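Local coordinates for FMN-binding protein (Syntrophomonas wolfei subsp. wolfei, PDB 3IN6) that binds flavin mononucleotide at sites shared between two subunits, while the reaction it may carry out remains unassigned, at residues K21-I26 against L52-D57; D58-A63 against L133-V138; G95-V100 against K139-S144. All coordinates share one frame; numbering follows the deposited sequence.

In the fold
Helix 2-28 packs against a face of the antiparallel sheet; contact 1 is part of that packing, while contacts 2 and 3 lie within the sheet. All are largely buried. Contact 1 sets the helix on the sheet's end strand, apolar at Ile26 and ionic toward the more exposed turn after the strand. Contacts 2 and 3 pair strand 131-141 with 59-64 on one side and 92-106 on the other, so they are built on backbone bonds. Contact 2 joins contact 1 through the neighbouring strand 52-55. Each pairing leads to an FMN: contact 2 ends beside the flavin ring system, whereas contact 3 brings a cation to the phosphate of a different FMN at the subunit interface.

Contact 1 of 3, residues K21-I26 against L52-D57; sequences KARSLI and LEMIGD
The guanidinium of Arg23 has the Met54 methyl CE over one face, while Gly56 O and Asp57 OD1 lie at its edge, close to its plane. Arg23 NH1 points almost straight at Gly56 O, a bond modelled short at 2.5 Å. Arg23 NH2 makes the salt bridge to Asp57 OD1 at 3.0 Å, although the carboxylate is turned 47° from the guanidinium. A water is held between NH1 of Arg23 and O of Met54. With CG anti to the backbone N (chi1 -170°) the Arg23 chain leaves the helix, and its chi3 bend turns NE; the guanidinium beyond lies beside Gly56 and Asp57. Met54, modelled as selenomethionine, runs extended toward the helix and sets SE 3.6 Å from Arg23 N. One turn further on, Ile26 CG2 rests on Leu52 CB at 3.9 Å and also faces Met54 CB. Next to Ile26, Leu25 packs on strands 79-87 and 92-106. Asp57 OD2 has a second partner in Arg16, and Arg23 NH2 another in Glu20, so the pair belongs to a network of alternating charges. The ionic end therefore fastens the turn after strand 52-55 to helix 2-28, while Ile26, Leu52 and Met54 seal the apolar interface beside it.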
# COMPACT_ATOMS: atom_id res chain seq x y z
N LYS A 21 -6.83 15.29 9.51
CA LYS A 21 -7.35 13.97 9.19
C LYS A 21 -6.23 12.94 9.29
O LYS A 21 -6.42 11.86 9.82
CB LYS A 21 -7.95 13.96 7.80
CG LYS A 21 -8.77 12.73 7.50
CD LYS A 21 -9.45 12.91 6.17
CE LYS A 21 -10.53 11.91 5.94
NZ LYS A 21 -11.22 12.18 4.65
N ALA A 22 -5.05 13.31 8.78
CA ALA A 22 -3.89 12.43 8.84
C ALA A 22 -3.48 12.17 10.29
O ALA A 22 -3.24 11.03 10.68
CB ALA A 22 -2.73 13.06 8.06
N ARG A 23 -3.43 13.24 11.09
CA ARG A 23 -3.05 13.17 12.51
C ARG A 23 -3.91 12.14 13.21
O ARG A 23 -3.38 11.25 13.88
CB ARG A 23 -3.25 14.51 13.23
CG ARG A 23 -2.66 14.55 14.63
CD ARG A 23 -2.86 15.89 15.38
NE ARG A 23 -2.70 17.01 14.47
CZ ARG A 23 -1.51 17.37 13.99
NH1 ARG A 23 -0.41 16.71 14.35
NH2 ARG A 23 -1.44 18.38 13.15
N SER A 24 -5.22 12.27 13.06
CA SER A 24 -6.16 11.36 13.72
C SER A 24 -5.99 9.91 13.31
O SER A 24 -5.87 9.03 14.17
CB SER A 24 -7.60 11.77 13.45
OG SER A 24 -7.92 12.94 14.17
N LEU A 25 -5.96 9.66 12.00
CA LEU A 25 -5.88 8.29 11.48
C LEU A 25 -4.53 7.63 11.76
O LEU A 25 -4.48 6.46 12.08
CB LEU A 25 -6.23 8.27 9.99
CG LEU A 25 -7.68 8.62 9.65
CD1 LEU A 25 -7.86 8.96 8.18
CD2 LEU A 25 -8.60 7.48 10.05
N ILE A 26 -3.43 8.37 11.62
CA ILE A 26 -2.13 7.79 11.91
C ILE A 26 -2.02 7.45 13.40
O ILE A 26 -1.72 6.31 13.77
CB ILE A 26 -0.97 8.73 11.52
CG1 ILE A 26 -0.87 8.84 9.99
CG2 ILE A 26 0.36 8.20 12.06
CD1 ILE A 26 -0.43 7.54 9.29
N LEU A 52 2.88 3.64 15.12
CA LEU A 52 3.20 4.98 14.58
C LEU A 52 2.68 6.15 15.39
O LEU A 52 1.71 6.04 16.14
CB LEU A 52 2.51 5.16 13.22
CG LEU A 52 2.76 4.24 12.05
CD1 LEU A 52 1.88 4.73 10.91
CD2 LEU A 52 4.25 4.24 11.66
N GLU A 53 3.29 7.30 15.12
CA GLU A 53 2.88 8.56 15.72
C GLU A 53 3.30 9.75 14.85
O GLU A 53 4.46 9.84 14.39
CB GLU A 53 3.48 8.69 17.12
CG GLU A 53 2.99 9.91 17.88
CD GLU A 53 3.41 9.89 19.34
OE1 GLU A 53 3.70 8.80 19.87
OE2 GLU A 53 3.41 10.96 19.96
N MSE A 54 2.34 10.64 14.59
CA MSE A 54 2.60 11.88 13.86
C MSE A 54 2.80 12.99 14.89
O MSE A 54 2.01 13.12 15.84
CB MSE A 54 1.46 12.20 12.90
CG MSE A 54 1.47 13.59 12.33
SE MSE A 54 0.14 13.67 10.92
CE MSE A 54 0.09 15.60 10.59
N ILE A 55 3.90 13.73 14.73
CA ILE A 55 4.30 14.81 15.63
C ILE A 55 4.31 16.11 14.81
O ILE A 55 4.90 16.16 13.72
CB ILE A 55 5.72 14.54 16.22
CG1 ILE A 55 5.74 13.22 17.00
CG2 ILE A 55 6.19 15.68 17.11
CD1 ILE A 55 7.12 12.68 17.29
N GLY A 56 3.63 17.13 15.31
CA GLY A 56 3.52 18.40 14.62
C GLY A 56 2.76 18.24 13.32
O GLY A 56 1.72 17.54 13.27
N ASP A 57 3.28 18.89 12.29
CA ASP A 57 2.72 18.86 10.94
C ASP A 57 3.72 18.29 9.94
O ASP A 57 3.39 18.18 8.75
CB ASP A 57 2.42 20.29 10.48
CG ASP A 57 1.27 20.95 11.25
OD1 ASP A 57 0.37 20.25 11.76
OD2 ASP A 57 1.26 22.20 11.33
O HOH W 1 0.01 14.92 16.75

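Contact 2 of 3, residues D58-A63 against L133-V138; sequences DTIICA and LVFKIV. With FMN (flavin mononucleotide), chain C.
Strands 59-64 and 131-141 pair antiparallel in the sheet of what is probably an FMN-binding split barrel, and the first of them leads to the flavin: Ala63 O accepts from FMN N3 at 2.9 Å. Val51 N and Thr70 OG1 of the same subunit also bind this FMN, as does Leu145 O of the second subunit. Backbone bonds lock the register. Ile60 and Phe135 form a hydrogen-bonded pair, as do Cys62 and Leu133, and Ile137 N reaches Asp58 O at 2.9 Å from above the carbonyl plane. A chi1 of -59° sets Phe135 CG beside its backbone N; the ring, turned about chi2, presents its edge to the partner strand, with CE2 3.7 Å from Cys62 CB and CD2 close to Ile60 O. Phe82 meets this ring edge-to-face. Next along the same face, the side chains of Ile60 and Ile137 cross at about a right angle, their CG1 atoms 4.1 Å apart. On the other face Thr59 CG2 touches Val134 CG1 at 3.9 Å, and Thr59 OG1 donates to Asp58 OD1 at 2.7 Å. An alanine in place of Thr59 would probably leave the Asp58 carboxylate without this hydroxyl, freer to turn, and open a small gap beside Val134. Polar pairing thus gathers in the backbone and at the Asp58 end, while the face of Ile60, Cys62, Phe135 and Ile137 is apolar, and the strand hands a carbonyl acceptor to the flavin.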
# COMPACT_ATOMS: atom_id res chain seq x y z
N ASP A 58 4.93 17.96 10.41
CA ASP A 58 5.99 17.54 9.52
C ASP A 58 6.66 16.20 9.83
O ASP A 58 7.55 15.79 9.11
CB ASP A 58 7.05 18.65 9.48
CG ASP A 58 7.51 19.08 10.89
OD1 ASP A 58 7.68 18.22 11.77
OD2 ASP A 58 7.70 20.30 11.11
N THR A 59 6.23 15.48 10.86
CA THR A 59 6.96 14.27 11.26
C THR A 59 6.10 13.05 11.56
O THR A 59 5.04 13.15 12.16
CB THR A 59 7.76 14.56 12.56
OG1 THR A 59 8.57 15.74 12.40
CG2 THR A 59 8.64 13.39 12.97
N ILE A 60 6.57 11.88 11.12
CA ILE A 60 5.96 10.60 11.50
C ILE A 60 7.11 9.76 12.05
O ILE A 60 8.19 9.70 11.45
CB ILE A 60 5.23 9.85 10.36
CG1 ILE A 60 3.95 10.58 9.96
CG2 ILE A 60 4.83 8.44 10.80
CD1 ILE A 60 3.34 10.05 8.67
N ILE A 61 6.90 9.16 13.22
CA ILE A 61 7.87 8.25 13.81
C ILE A 61 7.22 6.88 13.84
O ILE A 61 6.00 6.73 13.96
CB ILE A 61 8.43 8.68 15.19
CG1 ILE A 61 7.33 8.82 16.25
CG2 ILE A 61 9.21 9.98 15.08
CD1 ILE A 61 7.89 8.85 17.67
N CYS A 62 8.07 5.88 13.77
CA CYS A 62 7.63 4.54 13.59
C CYS A 62 8.61 3.56 14.24
O CYS A 62 9.84 3.74 14.13
CB CYS A 62 7.60 4.38 12.07
SG CYS A 62 7.62 2.80 11.40
N ALA A 63 8.07 2.57 14.94
CA ALA A 63 8.88 1.54 15.57
C ALA A 63 9.26 0.51 14.52
O ALA A 63 8.40 -0.01 13.82
CB ALA A 63 8.11 0.86 16.68
N LEU A 133 12.35 4.94 13.33
CA LEU A 133 12.46 5.58 12.04
C LEU A 133 11.78 6.93 12.12
O LEU A 133 10.63 7.02 12.58
CB LEU A 133 11.84 4.72 10.93
CG LEU A 133 12.44 3.33 10.75
CD1 LEU A 133 11.67 2.61 9.67
CD2 LEU A 133 13.94 3.39 10.46
N VAL A 134 12.47 7.98 11.69
CA VAL A 134 11.91 9.31 11.74
C VAL A 134 11.64 9.75 10.32
O VAL A 134 12.57 9.80 9.51
CB VAL A 134 12.85 10.31 12.45
CG1 VAL A 134 12.17 11.66 12.60
CG2 VAL A 134 13.29 9.74 13.83
N PHE A 135 10.38 10.06 10.01
CA PHE A 135 10.01 10.51 8.67
C PHE A 135 9.62 11.97 8.58
O PHE A 135 9.03 12.51 9.50
CB PHE A 135 8.84 9.71 8.09
CG PHE A 135 9.08 8.23 8.00
CD1 PHE A 135 9.61 7.67 6.85
CD2 PHE A 135 8.69 7.38 9.04
CE1 PHE A 135 9.80 6.28 6.75
CE2 PHE A 135 8.87 6.00 8.95
CZ PHE A 135 9.44 5.45 7.79
N LYS A 136 9.94 12.60 7.45
CA LYS A 136 9.50 13.95 7.15
C LYS A 136 8.31 13.77 6.24
O LYS A 136 8.38 13.00 5.27
CB LYS A 136 10.59 14.75 6.43
CG LYS A 136 10.10 16.09 5.85
CD LYS A 136 11.21 16.78 5.04
CE LYS A 136 10.70 18.05 4.34
NZ LYS A 136 11.76 18.70 3.49
N ILE A 137 7.21 14.48 6.55
CA ILE A 137 6.01 14.41 5.75
C ILE A 137 6.20 15.35 4.57
O ILE A 137 6.50 16.52 4.75
CB ILE A 137 4.75 14.85 6.49
CG1 ILE A 137 4.44 13.91 7.67
CG2 ILE A 137 3.59 14.93 5.52
CD1 ILE A 137 3.33 14.38 8.51
N VAL A 138 5.97 14.83 3.38
CA VAL A 138 6.20 15.56 2.14
C VAL A 138 4.91 16.00 1.43
O VAL A 138 4.90 17.02 0.73
CB VAL A 138 7.12 14.70 1.24
CG1 VAL A 138 6.87 14.93 -0.22
CG2 VAL A 138 8.59 14.94 1.62
N1 FMN C . 6.39 -4.19 11.86
C2 FMN C . 7.14 -3.08 12.20
O2 FMN C . 8.37 -3.10 12.07
N3 FMN C . 6.51 -1.95 12.71
C4 FMN C . 5.13 -1.92 12.87
O4 FMN C . 4.60 -0.90 13.33
C4A FMN C . 4.37 -3.06 12.53
N5 FMN C . 2.99 -3.07 12.70
C5A FMN C . 2.23 -4.19 12.35
C6 FMN C . 0.84 -4.16 12.52
C7 FMN C . 0.07 -5.27 12.19
C7M FMN C . -1.41 -5.22 12.38
C8 FMN C . 0.68 -6.42 11.67
C8M FMN C . -0.13 -7.63 11.29
C9 FMN C . 2.07 -6.45 11.50
C9A FMN C . 2.86 -5.33 11.84
N10 FMN C . 4.26 -5.32 11.67
C10 FMN C . 5.01 -4.20 12.02
C1' FMN C . 4.98 -6.54 11.14
C2' FMN C . 5.32 -6.43 9.65
O2' FMN C . 4.16 -6.15 8.90
C3' FMN C . 5.99 -7.74 9.20
O3' FMN C . 7.28 -7.80 9.78
C4' FMN C . 6.08 -7.89 7.68
O4' FMN C . 6.46 -9.21 7.36
C5' FMN C . 7.10 -6.95 7.06
O5' FMN C . 7.08 -7.10 5.66
P FMN C . 8.38 -6.81 4.75
O1P FMN C . 9.43 -7.88 4.95
O2P FMN C . 9.02 -5.47 5.05
O3P FMN C . 7.86 -6.92 3.35

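Contact 3 of 3, residues G95-V100 against K139-S144; sequences GIRVYV and KILPVS. With FMN (flavin mononucleotide), chain E.
Bends at chi3 in two long side chains set up this contact: in Arg97 (-63°) the bend turns NE toward Pro142 O, and in Lys139 (66°) it carries CE over the Tyr99 ring. The setting is an antiparallel strand pair, 92-106 with 131-141, in which Arg97 with Leu141 and Tyr99 with Lys139 are the hydrogen-bonded pairs. Arg97 grips Pro142 O side-on, NE and NH2 each at 3.0 Å, with that oxygen tilted somewhat from the guanidinium plane. Val143 O sits over the centre of one guanidinium face. Tyr99 OH lies over the opposite face, offset toward the rim, with Leu141 CD1 farther above it. Arg97 NH1 is left to reach the FMN phosphate oxygen O2P at 3.1 Å, and it bonds Ile46 O of the second subunit as well. With its other nitrogens held by Pro142, the guanidinium is fixed in rotation and offers a cation that would probably offset the phosphate charge. The Tyr99 and Lys139 side chains run side by side. Lys139 CE makes a CH-pi contact 3.7 Å from the ring centroid, and NZ a cation-pi contact 7° off the ring normal, while Tyr99 OH bonds Asn45 OD1 of the second subunit. On the face that carries Val98 and Ile140, toward helix 2-28, Ile96 CD1 presses tightly on Ile140 CG2. At the end of the pairing, Val143 CG2 lies 3.3 Å from Gly95 C, and one water links Gly95 in its strand to the loop at Val143, donating to Gly95 O at 2.6 Å and accepting from Val143 N at 2.8 Å.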
# COMPACT_ATOMS: atom_id res chain seq x y z
N GLY A 95 -10.08 7.29 5.14
CA GLY A 95 -8.66 6.96 4.99
C GLY A 95 -7.81 8.14 4.60
O GLY A 95 -8.31 9.22 4.39
N ILE A 96 -6.52 7.93 4.47
CA ILE A 96 -5.61 9.02 4.11
C ILE A 96 -4.35 8.43 3.52
O ILE A 96 -4.04 7.24 3.76
CB ILE A 96 -5.24 9.84 5.37
CG1 ILE A 96 -4.58 11.19 5.04
CG2 ILE A 96 -4.34 8.98 6.32
CD1 ILE A 96 -5.51 12.25 4.42
N ARG A 97 -3.63 9.24 2.74
CA ARG A 97 -2.34 8.86 2.21
C ARG A 97 -1.36 9.90 2.65
O ARG A 97 -1.56 11.09 2.40
CB ARG A 97 -2.35 8.78 0.69
CG ARG A 97 -3.04 7.58 0.15
CD ARG A 97 -3.05 7.57 -1.38
NE ARG A 97 -3.80 8.69 -1.96
CZ ARG A 97 -3.96 8.87 -3.27
NH1 ARG A 97 -3.45 8.03 -4.15
NH2 ARG A 97 -4.65 9.92 -3.70
N VAL A 98 -0.29 9.45 3.32
CA VAL A 98 0.74 10.35 3.77
C VAL A 98 2.08 9.96 3.14
O VAL A 98 2.64 8.90 3.46
CB VAL A 98 0.87 10.32 5.31
CG1 VAL A 98 1.84 11.36 5.76
CG2 VAL A 98 -0.50 10.51 6.01
N TYR A 99 2.62 10.83 2.29
CA TYR A 99 3.88 10.62 1.59
C TYR A 99 5.05 11.13 2.40
O TYR A 99 5.04 12.27 2.87
CB TYR A 99 3.86 11.29 0.22
CG TYR A 99 2.76 10.78 -0.66
CD1 TYR A 99 1.46 11.21 -0.50
CD2 TYR A 99 3.02 9.87 -1.67
CE1 TYR A 99 0.46 10.77 -1.29
CE2 TYR A 99 2.00 9.40 -2.47
CZ TYR A 99 0.73 9.86 -2.29
OH TYR A 99 -0.31 9.42 -3.06
N VAL A 100 6.09 10.31 2.50
CA VAL A 100 7.18 10.59 3.39
C VAL A 100 8.59 10.35 2.81
O VAL A 100 8.77 9.70 1.79
CB VAL A 100 7.06 9.68 4.64
CG1 VAL A 100 5.78 9.98 5.46
CG2 VAL A 100 7.10 8.19 4.23
N LYS A 139 3.84 15.23 1.61
CA LYS A 139 2.56 15.51 0.98
C LYS A 139 1.50 14.62 1.63
O LYS A 139 1.83 13.50 2.09
CB LYS A 139 2.65 15.22 -0.52
CG LYS A 139 1.37 15.45 -1.33
CD LYS A 139 1.56 15.15 -2.81
CE LYS A 139 1.83 13.66 -3.09
NZ LYS A 139 2.12 13.35 -4.53
N ILE A 140 0.26 15.10 1.69
CA ILE A 140 -0.88 14.33 2.24
C ILE A 140 -2.03 14.40 1.23
O ILE A 140 -2.44 15.48 0.83
CB ILE A 140 -1.37 14.88 3.57
CG1 ILE A 140 -0.25 14.83 4.62
CG2 ILE A 140 -2.65 14.11 4.07
CD1 ILE A 140 -0.64 15.42 6.01
N LEU A 141 -2.54 13.25 0.78
CA LEU A 141 -3.63 13.28 -0.17
C LEU A 141 -4.78 12.47 0.38
O LEU A 141 -4.58 11.59 1.21
CB LEU A 141 -3.21 12.75 -1.54
CG LEU A 141 -2.22 13.61 -2.36
CD1 LEU A 141 -1.74 12.83 -3.59
CD2 LEU A 141 -2.82 14.99 -2.76
N PRO A 142 -6.00 12.77 -0.07
CA PRO A 142 -7.15 11.95 0.34
C PRO A 142 -6.99 10.57 -0.31
O PRO A 142 -6.17 10.41 -1.21
CB PRO A 142 -8.35 12.67 -0.28
CG PRO A 142 -7.86 14.01 -0.67
CD PRO A 142 -6.40 13.88 -0.94
N VAL A 143 -7.78 9.60 0.12
CA VAL A 143 -7.72 8.23 -0.42
C VAL A 143 -7.85 8.16 -1.94
O VAL A 143 -7.01 7.55 -2.59
CB VAL A 143 -8.77 7.31 0.26
CG1 VAL A 143 -9.12 6.13 -0.62
CG2 VAL A 143 -8.21 6.85 1.60
N SER A 144 -8.90 8.76 -2.49
CA SER A 144 -9.06 8.79 -3.95
C SER A 144 -9.54 10.16 -4.39
O SER A 144 -10.32 10.82 -3.69
CB SER A 144 -10.03 7.69 -4.44
OG SER A 144 -11.38 7.98 -4.15
N1 FMN E . -9.53 3.38 -10.05
C2 FMN E . -9.15 2.61 -11.12
O2 FMN E . -8.58 3.14 -12.07
N3 FMN E . -9.41 1.24 -11.10
C4 FMN E . -10.06 0.66 -10.02
O4 FMN E . -10.30 -0.55 -10.01
C4A FMN E . -10.44 1.45 -8.94
N5 FMN E . -11.09 0.88 -7.86
C5A FMN E . -11.47 1.67 -6.80
C6 FMN E . -12.12 1.07 -5.72
C7 FMN E . -12.52 1.83 -4.63
C7M FMN E . -13.22 1.15 -3.49
C8 FMN E . -12.26 3.20 -4.61
C8M FMN E . -12.69 4.03 -3.43
C9 FMN E . -11.60 3.81 -5.68
C9A FMN E . -11.21 3.05 -6.80
N10 FMN E . -10.54 3.62 -7.89
C10 FMN E . -10.18 2.82 -8.96
C1' FMN E . -10.24 5.10 -7.98
C2' FMN E . -8.78 5.45 -7.65
O2' FMN E . -8.44 4.95 -6.38
C3' FMN E . -8.60 6.97 -7.72
O3' FMN E . -8.68 7.35 -9.08
C4' FMN E . -7.29 7.45 -7.07
O4' FMN E . -7.30 8.84 -6.84
C5' FMN E . -6.10 7.14 -7.95
O5' FMN E . -4.93 7.53 -7.29
P FMN E . -3.63 8.04 -8.11
O1P FMN E . -3.14 6.93 -9.01
O2P FMN E . -2.56 8.38 -7.09
O3P FMN E . -3.95 9.29 -8.92
O HOH W 2 -9.36 10.28 2.31